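Local coordinates for amino acid ABC transporter, periplasmic amino acid-binding protein, putative (Streptococcus pneumoniae, PDB 4I62) that binds L-arginine in a cleft between two lobes and probably delivers it to an ABC importer for uptake into the cell, at residues A50-Q55 and P124-K129; N92-V97 and K117-S122; G108-D113 and G158-T163; I196-V201 and Q223-A228. One frame throughout, in Å; residues are numbered along the deposited sequence.

Interaction 1: residues A50-Q55 and P124-K129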
loop_
_atom_site.group_PDB
_atom_site.type_symbol
_atom_site.label_atom_id
_atom_site.label_comp_id
_atom_site.label_asym_id
_atom_site.label_seq_id
_atom_site.Cartn_x
_atom_site.Cartn_y
_atom_site.Cartn_z
ATOM N N ALA A 50 -6.407 2.956 1.507
ATOM C CA ALA A 50 -7.574 2.087 1.419
ATOM C C ALA A 50 -7.511 1.312 0.099
ATOM O O ALA A 50 -7.166 1.891 -0.945
ATOM C CB ALA A 50 -8.860 2.896 1.480
ATOM N N PRO A 51 -7.898 0.033 0.099
ATOM C CA PRO A 51 -8.590 -0.708 1.173
ATOM C C PRO A 51 -7.657 -1.383 2.194
ATOM O O PRO A 51 -8.143 -1.982 3.169
ATOM C CB PRO A 51 -9.364 -1.798 0.382
ATOM C CG PRO A 51 -8.463 -2.059 -0.798
ATOM C CD PRO A 51 -7.947 -0.703 -1.185
ATOM N N PHE A 52 -6.353 -1.321 1.958
ATOM C CA PHE A 52 -5.385 -2.103 2.746
ATOM C C PHE A 52 -5.234 -1.577 4.173
ATOM O O PHE A 52 -5.313 -2.349 5.154
ATOM C CB PHE A 52 -4.061 -2.179 1.981
ATOM C CG PHE A 52 -4.241 -2.843 0.654
ATOM C CD1 PHE A 52 -4.361 -4.229 0.586
ATOM C CD2 PHE A 52 -4.443 -2.088 -0.503
ATOM C CE1 PHE A 52 -4.634 -4.854 -0.613
ATOM C CE2 PHE A 52 -4.734 -2.723 -1.702
ATOM C CZ PHE A 52 -4.830 -4.097 -1.753
ATOM N N GLU A 53 -5.016 -0.268 4.323
ATOM C CA GLU A 53 -5.004 0.374 5.650
ATOM C C GLU A 53 -5.423 1.826 5.479
ATOM O O GLU A 53 -4.923 2.512 4.579
ATOM C CB GLU A 53 -3.642 0.273 6.340
ATOM C CG GLU A 53 -2.451 0.669 5.468
ATOM C CD GLU A 53 -1.918 -0.457 4.618
ATOM O OE1 GLU A 53 -2.055 -1.621 5.123
ATOM O OE2 GLU A 53 -1.345 -0.240 3.514
ATOM N N TYR A 54 -6.297 2.297 6.357
ATOM C CA TYR A 54 -6.794 3.659 6.248
ATOM C C TYR A 54 -7.386 4.039 7.591
ATOM O O TYR A 54 -7.568 3.210 8.489
ATOM C CB TYR A 54 -7.809 3.784 5.098
ATOM C CG TYR A 54 -9.051 2.901 5.195
ATOM C CD1 TYR A 54 -8.994 1.565 4.780
ATOM C CD2 TYR A 54 -10.277 3.405 5.660
ATOM C CE1 TYR A 54 -10.107 0.769 4.806
ATOM C CE2 TYR A 54 -11.393 2.586 5.720
ATOM C CZ TYR A 54 -11.304 1.280 5.290
ATOM O OH TYR A 54 -12.404 0.448 5.328
ATOM N N GLN A 55 -7.679 5.329 7.725
ATOM C CA GLN A 55 -8.334 5.851 8.917
ATOM C C GLN A 55 -9.814 5.997 8.662
ATOM O O GLN A 55 -10.231 6.624 7.668
ATOM C CB GLN A 55 -7.750 7.199 9.336
ATOM C CG GLN A 55 -6.294 7.157 9.756
ATOM C CD GLN A 55 -5.825 8.491 10.293
ATOM O OE1 GLN A 55 -6.127 8.853 11.431
ATOM N NE2 GLN A 55 -5.102 9.239 9.475
ATOM N N PRO A 124 3.462 -13.923 -1.752
ATOM C CA PRO A 124 2.630 -12.758 -2.065
ATOM C C PRO A 124 1.176 -12.967 -1.690
ATOM O O PRO A 124 0.656 -14.119 -1.751
ATOM C CB PRO A 124 2.732 -12.638 -3.592
ATOM C CG PRO A 124 3.916 -13.433 -3.984
ATOM C CD PRO A 124 4.194 -14.438 -2.922
ATOM N N TYR A 125 0.502 -11.890 -1.347
ATOM C CA TYR A 125 -0.906 -11.947 -1.014
ATOM C C TYR A 125 -1.826 -11.119 -1.896
ATOM O O TYR A 125 -3.047 -11.197 -1.704
ATOM C CB TYR A 125 -1.185 -11.681 0.469
ATOM C CG TYR A 125 -0.910 -10.268 0.926
ATOM C CD1 TYR A 125 -1.878 -9.286 0.830
ATOM C CD2 TYR A 125 0.308 -9.932 1.522
ATOM C CE1 TYR A 125 -1.632 -7.973 1.284
ATOM C CE2 TYR A 125 0.571 -8.642 1.989
ATOM C CZ TYR A 125 -0.417 -7.673 1.864
ATOM O OH TYR A 125 -0.179 -6.404 2.338
ATOM N N TYR A 126 -1.281 -10.320 -2.813
ATOM C CA TYR A 126 -2.134 -9.533 -3.701
ATOM C C TYR A 126 -1.294 -9.176 -4.900
ATOM O O TYR A 126 -0.058 -9.022 -4.780
ATOM C CB TYR A 126 -2.572 -8.228 -3.024
ATOM C CG TYR A 126 -3.615 -7.470 -3.784
ATOM C CD1 TYR A 126 -4.939 -7.857 -3.707
ATOM C CD2 TYR A 126 -3.300 -6.376 -4.578
ATOM C CE1 TYR A 126 -5.933 -7.197 -4.414
ATOM C CE2 TYR A 126 -4.303 -5.714 -5.324
ATOM C CZ TYR A 126 -5.608 -6.126 -5.213
ATOM O OH TYR A 126 -6.608 -5.469 -5.912
ATOM N N THR A 127 -1.924 -9.030 -6.068
ATOM C CA THR A 127 -1.209 -8.520 -7.231
ATOM C C THR A 127 -1.968 -7.381 -7.849
ATOM O O THR A 127 -3.189 -7.428 -8.029
ATOM C CB THR A 127 -0.966 -9.580 -8.272
ATOM O OG1 THR A 127 -2.226 -10.116 -8.674
ATOM C CG2 THR A 127 -0.078 -10.650 -7.695
ATOM N N ALA A 128 -1.228 -6.335 -8.176
ATOM C CA ALA A 128 -1.815 -5.063 -8.604
ATOM C C ALA A 128 -1.242 -4.563 -9.923
ATOM O O ALA A 128 -0.130 -4.945 -10.282
ATOM C CB ALA A 128 -1.598 -3.993 -7.517
ATOM N N LYS A 129 -2.047 -3.803 -10.672
ATOM C CA LYS A 129 -1.569 -2.986 -11.801
ATOM C C LYS A 129 -1.477 -1.525 -11.359
ATOM O O LYS A 129 -2.231 -1.060 -10.509
ATOM C CB LYS A 129 -2.496 -3.080 -13.033
ATOM C CG LYS A 129 -2.573 -4.471 -13.666
ATOM C CD LYS A 129 -3.494 -4.473 -14.869
ATOM C CE LYS A 129 -3.473 -5.818 -15.593
ATOM N NZ LYS A 129 -4.426 -5.831 -16.741
#

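Interaction 2: residues N92-V97 and K117-S122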
loop_
_atom_site.group_PDB
_atom_site.type_symbol
_atom_site.label_atom_id
_atom_site.label_comp_id
_atom_site.label_asym_id
_atom_site.label_seq_id
_atom_site.Cartn_x
_atom_site.Cartn_y
_atom_site.Cartn_z
ATOM N N ASN A 92 9.117 5.552 6.030
ATOM C CA ASN A 92 9.824 5.028 7.198
ATOM C C ASN A 92 9.481 3.569 7.555
ATOM O O ASN A 92 10.109 2.973 8.480
ATOM C CB ASN A 92 9.563 5.930 8.408
ATOM C CG ASN A 92 10.085 7.351 8.205
ATOM O OD1 ASN A 92 9.498 8.327 8.704
ATOM N ND2 ASN A 92 11.145 7.472 7.468
ATOM N N VAL A 93 8.495 2.990 6.874
ATOM C CA VAL A 93 7.988 1.656 7.236
ATOM C C VAL A 93 9.050 0.561 7.128
ATOM O O VAL A 93 9.315 -0.188 8.102
ATOM C CB VAL A 93 6.742 1.326 6.394
ATOM C CG1 VAL A 93 6.404 -0.152 6.416
ATOM C CG2 VAL A 93 5.575 2.125 6.878
ATOM N N LEU A 94 9.698 0.452 5.977
ATOM C CA LEU A 94 10.694 -0.593 5.832
ATOM C C LEU A 94 11.905 -0.378 6.728
ATOM O O LEU A 94 12.425 -1.340 7.333
ATOM C CB LEU A 94 11.078 -0.778 4.365
ATOM C CG LEU A 94 9.981 -1.391 3.505
ATOM C CD1 LEU A 94 10.321 -1.351 2.023
ATOM C CD2 LEU A 94 9.633 -2.841 3.974
ATOM N N ALA A 95 12.340 0.865 6.856
ATOM C CA ALA A 95 13.476 1.163 7.730
ATOM C C ALA A 95 13.209 0.704 9.160
ATOM O O ALA A 95 14.122 0.244 9.847
ATOM C CB ALA A 95 13.781 2.645 7.691
ATOM N N SER A 96 11.966 0.821 9.603
ATOM C CA SER A 96 11.623 0.443 10.970
ATOM C C SER A 96 11.727 -1.056 11.173
ATOM O O SER A 96 12.096 -1.520 12.255
ATOM C CB SER A 96 10.226 0.932 11.320
ATOM O OG SER A 96 10.216 2.341 11.261
ATOM N N VAL A 97 11.423 -1.824 10.146
ATOM C CA VAL A 97 11.621 -3.267 10.241
ATOM C C VAL A 97 13.112 -3.591 10.248
ATOM O O VAL A 97 13.586 -4.424 11.053
ATOM C CB VAL A 97 10.919 -3.960 9.061
ATOM C CG1 VAL A 97 11.302 -5.467 9.029
ATOM C CG2 VAL A 97 9.409 -3.805 9.214
ATOM N N LYS A 117 16.817 -8.073 -1.202
ATOM C CA LYS A 117 18.204 -8.234 -0.758
ATOM C C LYS A 117 18.359 -7.906 0.726
ATOM O O LYS A 117 19.324 -8.335 1.367
ATOM C CB LYS A 117 19.119 -7.313 -1.554
ATOM C CG LYS A 117 19.311 -7.727 -2.999
ATOM C CD LYS A 117 20.304 -8.865 -3.114
ATOM C CE LYS A 117 21.688 -8.439 -2.622
ATOM N NZ LYS A 117 22.747 -9.464 -2.901
ATOM N N VAL A 118 17.428 -7.126 1.261
ATOM C CA VAL A 118 17.551 -6.595 2.612
ATOM C C VAL A 118 16.505 -7.214 3.534
ATOM O O VAL A 118 16.747 -7.344 4.734
ATOM C CB VAL A 118 17.379 -5.053 2.614
ATOM C CG1 VAL A 118 17.312 -4.496 4.029
ATOM C CG2 VAL A 118 18.513 -4.394 1.839
ATOM N N PHE A 119 15.363 -7.615 2.962
ATOM C CA PHE A 119 14.241 -8.187 3.714
ATOM C C PHE A 119 13.892 -9.609 3.291
ATOM O O PHE A 119 14.066 -9.982 2.128
ATOM C CB PHE A 119 12.980 -7.302 3.552
ATOM C CG PHE A 119 13.183 -5.891 4.042
ATOM C CD1 PHE A 119 13.144 -5.609 5.408
ATOM C CD2 PHE A 119 13.455 -4.867 3.163
ATOM C CE1 PHE A 119 13.381 -4.306 5.884
ATOM C CE2 PHE A 119 13.688 -3.578 3.626
ATOM C CZ PHE A 119 13.651 -3.292 4.987
ATOM N N ASP A 120 13.395 -10.391 4.239
ATOM C CA ASP A 120 12.624 -11.591 3.929
ATOM C C ASP A 120 11.228 -11.069 3.551
ATOM O O ASP A 120 10.696 -10.122 4.172
ATOM C CB ASP A 120 12.480 -12.514 5.161
ATOM C CG ASP A 120 13.573 -13.576 5.286
ATOM O OD1 ASP A 120 14.620 -13.483 4.591
ATOM O OD2 ASP A 120 13.364 -14.502 6.129
ATOM N N PHE A 121 10.614 -11.717 2.564
ATOM C CA PHE A 121 9.228 -11.459 2.254
ATOM C C PHE A 121 8.412 -12.719 2.409
ATOM O O PHE A 121 8.850 -13.821 2.070
ATOM C CB PHE A 121 9.052 -10.974 0.806
ATOM C CG PHE A 121 9.359 -9.513 0.597
ATOM C CD1 PHE A 121 8.445 -8.574 1.002
ATOM C CD2 PHE A 121 10.523 -9.094 -0.015
ATOM C CE1 PHE A 121 8.676 -7.214 0.776
ATOM C CE2 PHE A 121 10.764 -7.725 -0.226
ATOM C CZ PHE A 121 9.835 -6.797 0.171
ATOM N N SER A 122 7.192 -12.553 2.869
ATOM C CA SER A 122 6.217 -13.622 2.774
ATOM C C SER A 122 5.943 -13.985 1.329
ATOM O O SER A 122 6.307 -13.247 0.380
ATOM C CB SER A 122 4.896 -13.204 3.425
ATOM O OG SER A 122 4.199 -12.250 2.643
#

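Interaction 3: residues G108-D113 and G158-T163. With ARG (arginine), chain B.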
loop_
_atom_site.group_PDB
_atom_site.type_symbol
_atom_site.label_atom_id
_atom_site.label_comp_id
_atom_site.label_asym_id
_atom_site.label_seq_id
_atom_site.Cartn_x
_atom_site.Cartn_y
_atom_site.Cartn_z
ATOM N N GLY A 108 0.708 -2.797 2.289
ATOM C CA GLY A 108 0.635 -2.767 0.834
ATOM C C GLY A 108 2.017 -2.728 0.195
ATOM O O GLY A 108 2.206 -2.069 -0.825
ATOM N N VAL A 109 2.964 -3.460 0.770
ATOM C CA VAL A 109 4.366 -3.404 0.344
ATOM C C VAL A 109 4.641 -4.302 -0.861
ATOM O O VAL A 109 4.441 -5.539 -0.778
ATOM C CB VAL A 109 5.323 -3.805 1.492
ATOM C CG1 VAL A 109 6.769 -3.761 1.043
ATOM C CG2 VAL A 109 5.116 -2.940 2.702
ATOM N N SER A 110 5.080 -3.720 -1.967
ATOM C CA SER A 110 5.456 -4.481 -3.125
ATOM C C SER A 110 6.811 -5.145 -2.952
ATOM O O SER A 110 7.798 -4.547 -2.491
ATOM C CB SER A 110 5.586 -3.523 -4.311
ATOM O OG SER A 110 4.360 -2.841 -4.592
ATOM N N LYS A 111 6.921 -6.400 -3.420
ATOM C CA LYS A 111 8.258 -7.005 -3.536
ATOM C C LYS A 111 9.071 -6.367 -4.645
ATOM O O LYS A 111 8.554 -6.073 -5.741
ATOM C CB LYS A 111 8.193 -8.472 -3.896
ATOM C CG LYS A 111 7.520 -9.221 -2.876
ATOM C CD LYS A 111 7.483 -10.711 -3.202
ATOM C CE LYS A 111 8.859 -11.297 -3.406
ATOM N NZ LYS A 111 8.766 -12.748 -3.838
ATOM N N THR A 112 10.336 -6.131 -4.380
ATOM C CA THR A 112 11.247 -5.734 -5.451
ATOM C C THR A 112 12.571 -6.440 -5.233
ATOM O O THR A 112 12.846 -6.916 -4.135
ATOM C CB THR A 112 11.515 -4.232 -5.469
ATOM O OG1 THR A 112 12.281 -3.880 -4.323
ATOM C CG2 THR A 112 10.234 -3.403 -5.519
ATOM N N ASP A 113 13.404 -6.503 -6.265
ATOM C CA ASP A 113 14.710 -7.136 -6.107
ATOM C C ASP A 113 15.568 -6.390 -5.116
ATOM O O ASP A 113 16.233 -7.015 -4.293
ATOM C CB ASP A 113 15.439 -7.264 -7.449
ATOM C CG ASP A 113 14.848 -8.355 -8.324
ATOM O OD1 ASP A 113 13.995 -9.123 -7.830
ATOM O OD2 ASP A 113 15.257 -8.462 -9.506
ATOM N N GLY A 158 9.069 7.161 -1.267
ATOM C CA GLY A 158 9.438 5.836 -0.781
ATOM C C GLY A 158 8.739 4.700 -1.500
ATOM O O GLY A 158 9.023 3.538 -1.183
ATOM N N SER A 159 7.841 5.014 -2.427
ATOM C CA SER A 159 7.078 3.958 -3.108
ATOM C C SER A 159 7.746 3.512 -4.406
ATOM O O SER A 159 8.537 4.256 -5.021
ATOM C CB SER A 159 5.664 4.457 -3.421
ATOM O OG SER A 159 5.655 5.426 -4.470
ATOM N N ILE A 160 7.348 2.329 -4.887
ATOM C CA ILE A 160 7.822 1.901 -6.187
ATOM C C ILE A 160 7.235 2.754 -7.312
ATOM O O ILE A 160 7.802 2.814 -8.408
ATOM C CB ILE A 160 7.596 0.394 -6.438
ATOM C CG1 ILE A 160 6.128 0.038 -6.605
ATOM C CG2 ILE A 160 8.219 -0.461 -5.328
ATOM C CD1 ILE A 160 5.922 -1.289 -7.302
ATOM N N GLN A 161 6.128 3.419 -7.055
ATOM C CA GLN A 161 5.565 4.347 -8.031
ATOM C C GLN A 161 6.487 5.538 -8.222
ATOM O O GLN A 161 6.646 6.032 -9.360
ATOM C CB GLN A 161 4.180 4.813 -7.571
ATOM C CG GLN A 161 3.087 3.732 -7.694
ATOM C CD GLN A 161 3.273 2.568 -6.739
ATOM O OE1 GLN A 161 3.659 2.731 -5.568
ATOM N NE2 GLN A 161 2.993 1.373 -7.218
ATOM N N GLU A 162 7.083 6.036 -7.153
ATOM C CA GLU A 162 8.059 7.120 -7.261
ATOM C C GLU A 162 9.236 6.661 -8.113
ATOM O O GLU A 162 9.713 7.404 -8.973
ATOM C CB GLU A 162 8.550 7.490 -5.863
ATOM C CG GLU A 162 9.659 8.543 -5.862
ATOM C CD GLU A 162 10.247 8.819 -4.488
ATOM O OE1 GLU A 162 10.430 7.915 -3.653
ATOM O OE2 GLU A 162 10.575 10.000 -4.234
ATOM N N THR A 163 9.710 5.437 -7.885
ATOM C CA THR A 163 10.802 4.887 -8.694
ATOM C C THR A 163 10.449 4.787 -10.173
ATOM O O THR A 163 11.262 5.150 -11.036
ATOM C CB THR A 163 11.241 3.535 -8.143
ATOM O OG1 THR A 163 11.636 3.720 -6.780
ATOM C CG2 THR A 163 12.396 2.951 -8.915
HETATM N N ARG B . 3.033 -0.800 -3.198
HETATM C CA ARG B . 3.872 0.423 -3.109
HETATM C C ARG B . 5.250 0.113 -2.529
HETATM O O ARG B . 5.416 -0.941 -1.879
HETATM C CB ARG B . 3.154 1.526 -2.355
HETATM C CG ARG B . 2.695 1.108 -0.956
HETATM C CD ARG B . 2.247 2.294 -0.127
HETATM N NE ARG B . 1.543 1.834 1.055
HETATM C CZ ARG B . 1.052 2.613 1.998
HETATM N NH1 ARG B . 0.436 2.075 3.045
HETATM N NH2 ARG B . 1.183 3.935 1.903
HETATM O OXT ARG B . 6.160 0.989 -2.702
#

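Interaction 4: residues I196-V201 and Q223-A228. With ARG (arginine), chain B.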
loop_
_atom_site.group_PDB
_atom_site.type_symbol
_atom_site.label_atom_id
_atom_site.label_comp_id
_atom_site.label_asym_id
_atom_site.label_seq_id
_atom_site.Cartn_x
_atom_site.Cartn_y
_atom_site.Cartn_z
ATOM N N ILE A 196 0.283 8.599 -9.732
ATOM C CA ILE A 196 0.381 7.168 -9.978
ATOM C C ILE A 196 0.006 6.393 -8.729
ATOM O O ILE A 196 0.659 6.559 -7.676
ATOM C CB ILE A 196 1.810 6.746 -10.422
ATOM C CG1 ILE A 196 2.356 7.636 -11.536
ATOM C CG2 ILE A 196 1.843 5.276 -10.795
ATOM C CD1 ILE A 196 3.786 7.321 -11.917
ATOM N N PHE A 197 -1.002 5.525 -8.808
ATOM C CA PHE A 197 -1.365 4.646 -7.709
ATOM C C PHE A 197 -1.738 3.276 -8.262
ATOM O O PHE A 197 -2.293 3.154 -9.358
ATOM C CB PHE A 197 -2.620 5.131 -6.938
ATOM C CG PHE A 197 -2.423 6.279 -5.988
ATOM C CD1 PHE A 197 -1.402 6.327 -5.074
ATOM C CD2 PHE A 197 -3.313 7.341 -6.010
ATOM C CE1 PHE A 197 -1.258 7.434 -4.193
ATOM C CE2 PHE A 197 -3.201 8.401 -5.119
ATOM C CZ PHE A 197 -2.188 8.444 -4.208
ATOM N N GLU A 198 -1.498 2.247 -7.452
ATOM C CA GLU A 198 -2.008 0.916 -7.773
ATOM C C GLU A 198 -3.543 0.936 -7.841
ATOM O O GLU A 198 -4.205 1.661 -7.083
ATOM C CB GLU A 198 -1.471 -0.093 -6.758
ATOM C CG GLU A 198 0.028 -0.357 -7.040
ATOM C CD GLU A 198 0.924 -0.630 -5.826
ATOM O OE1 GLU A 198 0.598 -0.203 -4.689
ATOM O OE2 GLU A 198 2.012 -1.199 -6.036
ATOM N N GLU A 199 -4.087 0.127 -8.736
ATOM C CA GLU A 199 -5.482 0.192 -9.129
ATOM C C GLU A 199 -6.499 0.248 -7.967
ATOM O O GLU A 199 -7.376 1.113 -7.984
ATOM C CB GLU A 199 -5.811 -0.947 -10.102
ATOM C CG GLU A 199 -7.241 -0.873 -10.623
ATOM C CD GLU A 199 -7.523 -1.838 -11.770
ATOM O OE1 GLU A 199 -6.748 -2.800 -11.973
ATOM O OE2 GLU A 199 -8.583 -1.697 -12.437
ATOM N N PRO A 200 -6.422 -0.657 -6.984
ATOM C CA PRO A 200 -7.476 -0.640 -5.945
ATOM C C PRO A 200 -7.443 0.642 -5.119
ATOM O O PRO A 200 -8.469 1.146 -4.687
ATOM C CB PRO A 200 -7.130 -1.864 -5.065
ATOM C CG PRO A 200 -5.693 -2.147 -5.346
ATOM C CD PRO A 200 -5.494 -1.789 -6.799
ATOM N N VAL A 201 -6.247 1.172 -4.918
ATOM C CA VAL A 201 -6.060 2.404 -4.157
ATOM C C VAL A 201 -6.559 3.612 -4.967
ATOM O O VAL A 201 -7.274 4.475 -4.450
ATOM C CB VAL A 201 -4.584 2.535 -3.717
ATOM C CG1 VAL A 201 -4.321 3.878 -3.059
ATOM C CG2 VAL A 201 -4.268 1.393 -2.756
ATOM N N GLN A 223 7.156 -6.297 -14.969
ATOM C CA GLN A 223 7.208 -7.427 -14.045
ATOM C C GLN A 223 6.095 -7.354 -12.999
ATOM O O GLN A 223 5.475 -6.311 -12.821
ATOM C CB GLN A 223 8.565 -7.479 -13.338
ATOM C CG GLN A 223 8.773 -6.382 -12.296
ATOM C CD GLN A 223 9.852 -6.744 -11.282
ATOM O OE1 GLN A 223 11.046 -6.707 -11.592
ATOM N NE2 GLN A 223 9.434 -7.114 -10.068
ATOM N N ASP A 224 5.865 -8.471 -12.315
ATOM C CA ASP A 224 4.871 -8.564 -11.247
ATOM C C ASP A 224 4.967 -7.434 -10.229
ATOM O O ASP A 224 6.054 -7.097 -9.777
ATOM C CB ASP A 224 5.076 -9.872 -10.475
ATOM C CG ASP A 224 4.646 -11.102 -11.258
ATOM O OD1 ASP A 224 4.409 -10.990 -12.485
ATOM O OD2 ASP A 224 4.552 -12.187 -10.626
ATOM N N ASP A 225 3.829 -6.855 -9.867
ATOM C CA ASP A 225 3.739 -6.009 -8.703
ATOM C C ASP A 225 2.905 -6.774 -7.680
ATOM O O ASP A 225 1.664 -6.712 -7.712
ATOM C CB ASP A 225 3.061 -4.695 -9.076
ATOM C CG ASP A 225 2.982 -3.722 -7.916
ATOM O OD1 ASP A 225 3.471 -4.044 -6.800
ATOM O OD2 ASP A 225 2.440 -2.619 -8.143
ATOM N N SER A 226 3.581 -7.498 -6.810
ATOM C CA SER A 226 2.918 -8.321 -5.806
ATOM C C SER A 226 3.183 -7.820 -4.407
ATOM O O SER A 226 4.332 -7.514 -4.046
ATOM C CB SER A 226 3.425 -9.749 -5.910
ATOM O OG SER A 226 3.093 -10.283 -7.183
ATOM N N TYR A 227 2.112 -7.700 -3.601
ATOM C CA TYR A 227 2.257 -7.295 -2.224
ATOM C C TYR A 227 2.642 -8.501 -1.348
ATOM O O TYR A 227 2.170 -9.616 -1.567
ATOM C CB TYR A 227 0.952 -6.742 -1.651
ATOM C CG TYR A 227 0.428 -5.461 -2.204
ATOM C CD1 TYR A 227 1.130 -4.709 -3.132
ATOM C CD2 TYR A 227 -0.820 -5.009 -1.770
ATOM C CE1 TYR A 227 0.585 -3.494 -3.623
ATOM C CE2 TYR A 227 -1.361 -3.832 -2.246
ATOM C CZ TYR A 227 -0.663 -3.088 -3.170
ATOM O OH TYR A 227 -1.239 -1.900 -3.599
ATOM N N ALA A 228 3.490 -8.225 -0.356
ATOM C CA ALA A 228 3.939 -9.243 0.575
ATOM C C ALA A 228 4.240 -8.590 1.917
ATOM O O ALA A 228 4.374 -7.349 2.023
ATOM C CB ALA A 228 5.148 -9.962 0.014
HETATM N N ARG B . 3.033 -0.800 -3.198
HETATM C CA ARG B . 3.872 0.423 -3.109
HETATM C C ARG B . 5.250 0.113 -2.529
HETATM O O ARG B . 5.416 -0.941 -1.879
HETATM C CB ARG B . 3.154 1.526 -2.355
HETATM C CG ARG B . 2.695 1.108 -0.956
HETATM C CD ARG B . 2.247 2.294 -0.127
HETATM N NE ARG B . 1.543 1.834 1.055
HETATM C CZ ARG B . 1.052 2.613 1.998
HETATM N NH1 ARG B . 0.436 2.075 3.045
HETATM N NH2 ARG B . 1.183 3.935 1.903
HETATM O OXT ARG B . 6.160 0.989 -2.702
#

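Interaction 1: residues A50-Q55 and P124-K129
Phe-52 and Tyr-126 mark the closest backbone approach, yet their CA atoms stand 10.4 Å apart, so the direct touch between 50-55 and 124-129 falls to two aromatic side chains. The pair is T-shaped: the edge of the Phe-52 ring points at the face of Tyr-126, with ring centroids 5.2 Å apart and planes at 71°. Phe-52 CZ does the touching, placed 3.8 Å above the plane of the Tyr-126 ring and over its centre, with Tyr-126 CD2 its nearest atom at 3.9 Å. Tyr-126 presents this face because its CG lies anti to the backbone N (chi1 -171°). Within its own segment, Pro-51 CG sits over the rim of one Phe-52 face. Neighbouring Glu-53 hydrogen-bonds the arginine ligand through OE2, so the aromatic pair packs beside the pocket. Both rings also meet Tyr-227 of strand 226-232, the phenylalanine edge-to-face. Around this trio, Tyr-126 rests on Ile-259 of helix 254-265, while Phe-52 touches Ser-67 and Asp-68 at the start of helix 67-79.

Interaction 2: residues N92-V97 and K117-S122
Phe-119 and Leu-94 both turn CG away from their own carbonyl carbon, at chi1 -60° and -70°, and these torsions bring the phenyl ring of 117-122 against the helix of 92-97. Val-97, one helical turn on from Leu-94, joins from the same side of the helix. The backbones stay well separated: the nearest CA pair, Val-97 and Phe-119, is 8.6 Å apart, so the ring spans the gap. Leu-94 meets it in two ways. Its CD2 methyl makes a CH-pi contact over one face, 4.2 Å from the centroid of the Phe-119 ring and 14° off the normal, while its CB packs on Phe-119 CZ at 3.7 Å. The carbonyl O of Leu-94 also lies 3.3 Å from Phe-119 CZ, a close approach of the ring end to the helix backbone. Val-97 CG1 comes obliquely to Phe-119 CE1 at 3.9 Å. The opposite face is covered from within its own segment by Val-118 CG1, leaving the ring sandwiched between aliphatic methyls. Leu-94 and Val-97 also touch Ala-105. The contact thus packs strand 119-121, which pairs antiparallel with 226-232 in the mixed sheet, against helix 90-98. That helix links the parallel strands 82-87 and 104-105, with strand 40-45 between them: a beta-alpha-beta crossover in the 2-1-3 strand order of the type II periplasmic binding protein fold.

Interaction 3: residues G108-D113 and G158-T163
Ile-160 touches Ser-110 and Thr-112 beside the arginine site of this type II periplasmic binding protein fold, where helix 160-168 begins. Ahead of the helix, Gly-158 N donates to Glu-162 OE1 at 2.8 Å, tying the loop to the first turn. Ser-159 is the N-cap: its OG accepts from Glu-162 N at 3.1 Å. Ile-160 then turns its backbone N to the ligand, giving a 2.8 Å hydrogen bond to arginine OXT; meeting the carboxylate at a helix N-terminus should be electrostatically favourable. Its side chain, with CG1 between the backbone N and carbonyl carbon (chi1 70°), splits its contacts. Ile-160 CD1 packs on Ser-110 OG at 3.5 Å, while Ile-160 CG2 meets Thr-112 CG2 at 3.6 Å. Gln-161 follows, its OE1 close to the ligand CA and its NE2 bonded to Asn-130. Glu-162 sends OE2 to Ser-176. Facing this turn, 108-113 takes the ligand N and the second carboxylate oxygen: Gly-108 O and Ser-110 OG each accept from the ligand N, and Ser-110 OG is also bonded to Asp-225. Nearly straight at 173°, the bond from Ser-110 N to arginine O measures 2.8 Å.

Interaction 4: residues I196-V201 and Q223-A228
Glu-198, at the end of strand 194-198 and the N-cap position of helix 199-208, reaches across to Tyr-227 and Asp-225. Its CB already lies 3.6 Å from Tyr-227 OH. CG comes within 3.5 Å of Asp-225 OD2, and there the chain bends (chi2 146°), swinging the carboxylate between its two partners. CD lies at the edge of the Tyr-227 ring, in its plane, although the carboxylate and ring planes are inclined by 59°. OE1 accepts two bonds. Tyr-227 OH donates to Glu-198 OE1 at 2.7 Å, arriving 66° out of the carboxylate plane, and the ligand N donates to the same OE1 at 2.9 Å. OE2 has a weak bond from the ligand N and stands 2.6 Å from Asp-225 OD2; two carboxylate oxygens so close probably mean that one acid is protonated. A weak bond from Gln-161 NE2 also reaches OE2. Behind this layer, Asp-225 holds Ser-110 OG through OD1, so the aspartate acts as a second shell. Glu-198, backed by Asp-225, supplies the acidic side of the alpha-amino site of this arginine-binding protein, which Gly-108 O and Ser-110 OG complete.

Interactions 3 and 4 share the bound arginine: interaction 3 takes its carboxylate and, with interaction 4, its ammonium, and their centres lie about 8 Å apart, joined through Ser-110 and Asp-225. Interactions 1, 2 and 4 all reach the mixed sheet. Interaction 1 lies equally near interaction 4, and the backbone of Tyr-126 bonds to Tyr-227, but its chemistry is aromatic. Interaction 2, centred about 17 Å from interactions 1 and 4, is aliphatic-aromatic packing that touches 108-113 through Phe-121 and Leu-94. Interactions 2 and 4 are buried contacts, and 1 and 3 partly buried. Hydrogen bonds to the ligand mark interactions 3 and 4, although the direct contact in 3 is largely aliphatic, while 1 and 2 are apolar.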